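Local coordinates for protein acetyltransferase-like, GNAT family (Bacteroides thetaiotaomicron, PDB 3EY5) that probably transfers an acetyl group to an amine of its substrate, at residues E27-P30 with P31-R35. Residues are numbered along the deposited sequence; the frame is centred on the assembly and turned at random.
Sequences ESFP and PEEYR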
loop_
_atom_site.group_PDB
_atom_site.type_symbol
_atom_site.label_atom_id
_atom_site.label_comp_id
_atom_site.label_asym_id
_atom_site.label_seq_id
_atom_site.Cartn_x
_atom_site.Cartn_y
_atom_site.Cartn_z
ATOM N N GLU A 27 -2.848 5.047 13.534
ATOM C CA GLU A 27 -1.785 4.749 14.473
ATOM C C GLU A 27 -0.489 4.377 13.784
ATOM O O GLU A 27 0.566 4.502 14.381
ATOM C CB GLU A 27 -2.218 3.677 15.484
ATOM C CG GLU A 27 -3.114 4.210 16.592
ATOM C CD GLU A 27 -2.872 5.694 16.917
ATOM O OE1 GLU A 27 -1.695 6.119 17.121
ATOM O OE2 GLU A 27 -3.879 6.453 16.982
ATOM N N SER A 28 -0.583 3.967 12.525
ATOM C CA SER A 28 0.554 3.508 11.762
ATOM C C SER A 28 1.243 4.605 10.931
ATOM O O SER A 28 2.429 4.499 10.655
ATOM C CB SER A 28 0.155 2.363 10.817
ATOM O OG SER A 28 -0.243 1.227 11.535
ATOM N N PHE A 29 0.514 5.629 10.502
ATOM C CA PHE A 29 1.076 6.586 9.552
ATOM C C PHE A 29 0.871 7.993 10.092
ATOM O O PHE A 29 -0.064 8.232 10.879
ATOM C CB PHE A 29 0.457 6.410 8.157
ATOM C CG PHE A 29 0.676 5.028 7.548
ATOM C CD1 PHE A 29 1.876 4.705 6.901
ATOM C CD2 PHE A 29 -0.310 4.051 7.625
ATOM C CE1 PHE A 29 2.089 3.415 6.353
ATOM C CE2 PHE A 29 -0.112 2.764 7.084
ATOM C CZ PHE A 29 1.079 2.450 6.442
ATOM N N PRO A 30 1.769 8.933 9.736
ATOM C CA PRO A 30 1.457 10.309 10.120
ATOM C C PRO A 30 0.258 10.807 9.304
ATOM O O PRO A 30 0.052 10.333 8.185
ATOM C CB PRO A 30 2.742 11.078 9.777
ATOM C CG PRO A 30 3.803 10.010 9.799
ATOM C CD PRO A 30 3.119 8.818 9.171
ATOM N N PRO A 31 -0.556 11.711 9.883
ATOM C CA PRO A 31 -1.773 12.236 9.242
ATOM C C PRO A 31 -1.550 12.738 7.809
ATOM O O PRO A 31 -2.476 12.640 6.962
ATOM C CB PRO A 31 -2.203 13.400 10.170
ATOM C CG PRO A 31 -1.091 13.543 11.225
ATOM C CD PRO A 31 -0.396 12.221 11.268
ATOM N N GLU A 32 -0.352 13.255 7.524
ATOM C CA GLU A 32 -0.030 13.767 6.174
ATOM C C GLU A 32 0.175 12.638 5.197
ATOM O O GLU A 32 0.335 12.893 4.011
ATOM C CB GLU A 32 1.237 14.637 6.157
ATOM C CG GLU A 32 1.244 15.848 7.101
ATOM C CD GLU A 32 1.795 15.506 8.493
ATOM O OE1 GLU A 32 1.955 14.293 8.816
ATOM O OE2 GLU A 32 2.074 16.454 9.266
ATOM N N GLU A 33 0.198 11.398 5.689
ATOM C CA GLU A 33 0.471 10.240 4.826
ATOM C C GLU A 33 -0.712 9.378 4.470
ATOM O O GLU A 33 -0.556 8.266 3.957
ATOM C CB GLU A 33 1.565 9.367 5.408
ATOM C CG GLU A 33 2.915 9.975 5.166
ATOM C CD GLU A 33 4.030 9.138 5.728
ATOM O OE1 GLU A 33 4.192 7.955 5.314
ATOM O OE2 GLU A 33 4.739 9.685 6.592
ATOM N N TYR A 34 -1.908 9.878 4.707
ATOM C CA TYR A 34 -3.076 9.195 4.136
ATOM C C TYR A 34 -4.111 10.229 3.874
ATOM O O TYR A 34 -4.030 11.324 4.380
ATOM C CB TYR A 34 -3.603 8.069 5.060
ATOM C CG TYR A 34 -3.777 8.511 6.490
ATOM C CD1 TYR A 34 -4.972 9.095 6.928
ATOM C CD2 TYR A 34 -2.726 8.391 7.408
ATOM C CE1 TYR A 34 -5.120 9.533 8.249
ATOM C CE2 TYR A 34 -2.869 8.831 8.734
ATOM C CZ TYR A 34 -4.058 9.394 9.134
ATOM O OH TYR A 34 -4.191 9.805 10.428
ATOM N N ARG A 35 -5.108 9.903 3.073
ATOM C CA ARG A 35 -6.088 10.929 2.763
ATOM C C ARG A 35 -6.983 11.221 3.964
ATOM O O ARG A 35 -7.014 10.463 4.923
ATOM C CB ARG A 35 -6.871 10.568 1.502
ATOM C CG ARG A 35 -7.502 9.193 1.521
ATOM C CD ARG A 35 -8.097 8.914 0.134
ATOM N NE ARG A 35 -7.179 8.220 -0.784
ATOM C CZ ARG A 35 -6.646 8.758 -1.879
ATOM N NH1 ARG A 35 -6.907 10.014 -2.200
ATOM N NH2 ARG A 35 -5.844 8.036 -2.656
HETATM O O HOH W 1 -2.021 9.820 12.218
#
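Pro30 and Glu33 close a type I beta turn, a local contact in the loop that leads from helix 15-28 to helix 37-46 of the GNAT fold. The chain leaves helical geometry at Phe29, runs extended through Pro30 and coils again in a short 3-10 turn at 31-32. That turn is closed by one hydrogen bond, Glu33 N to Pro30 O at 2.7 Å, fairly straight at 155° although the N-H approaches from above the carbonyl plane.

The side chains follow the same pairing. With CG of Glu33 anti to its own carbonyl carbon (chi1 -78°) and the chain extended beyond it, the carboxylate reaches back to the Pro30 ring, where Glu33 OE2 lies 3.2 Å from Pro30 CD. An alanine at Glu33 would probably keep the backbone bond but leave this side of the Pro30 ring without its carboxylate neighbour.

The chi1 of 49° at Tyr34 lays its ring beside the Phe29-Pro30 backbone. Tyr34 CD2 packs against Phe29 CB at 3.8 Å, while Phe29 O sits at the ring edge, in its plane, 3.6 Å from Tyr34 CE2. Pro31 O stands over one face, 4.0 Å above the plane. A water bridges Phe29 O, to which it donates at 2.9 Å, and Tyr34 OH. Beyond the turn, Tyr34 packs on Leu25 and Val26 of helix 15-28, and Glu33 O accepts a bond from His78 of strand 74-81.

The chemistry thus implies a division of labour: Pro30 O closes the turn directly, while Phe29 O, through water, probably helps hold the buried tyrosine's hydroxyl end.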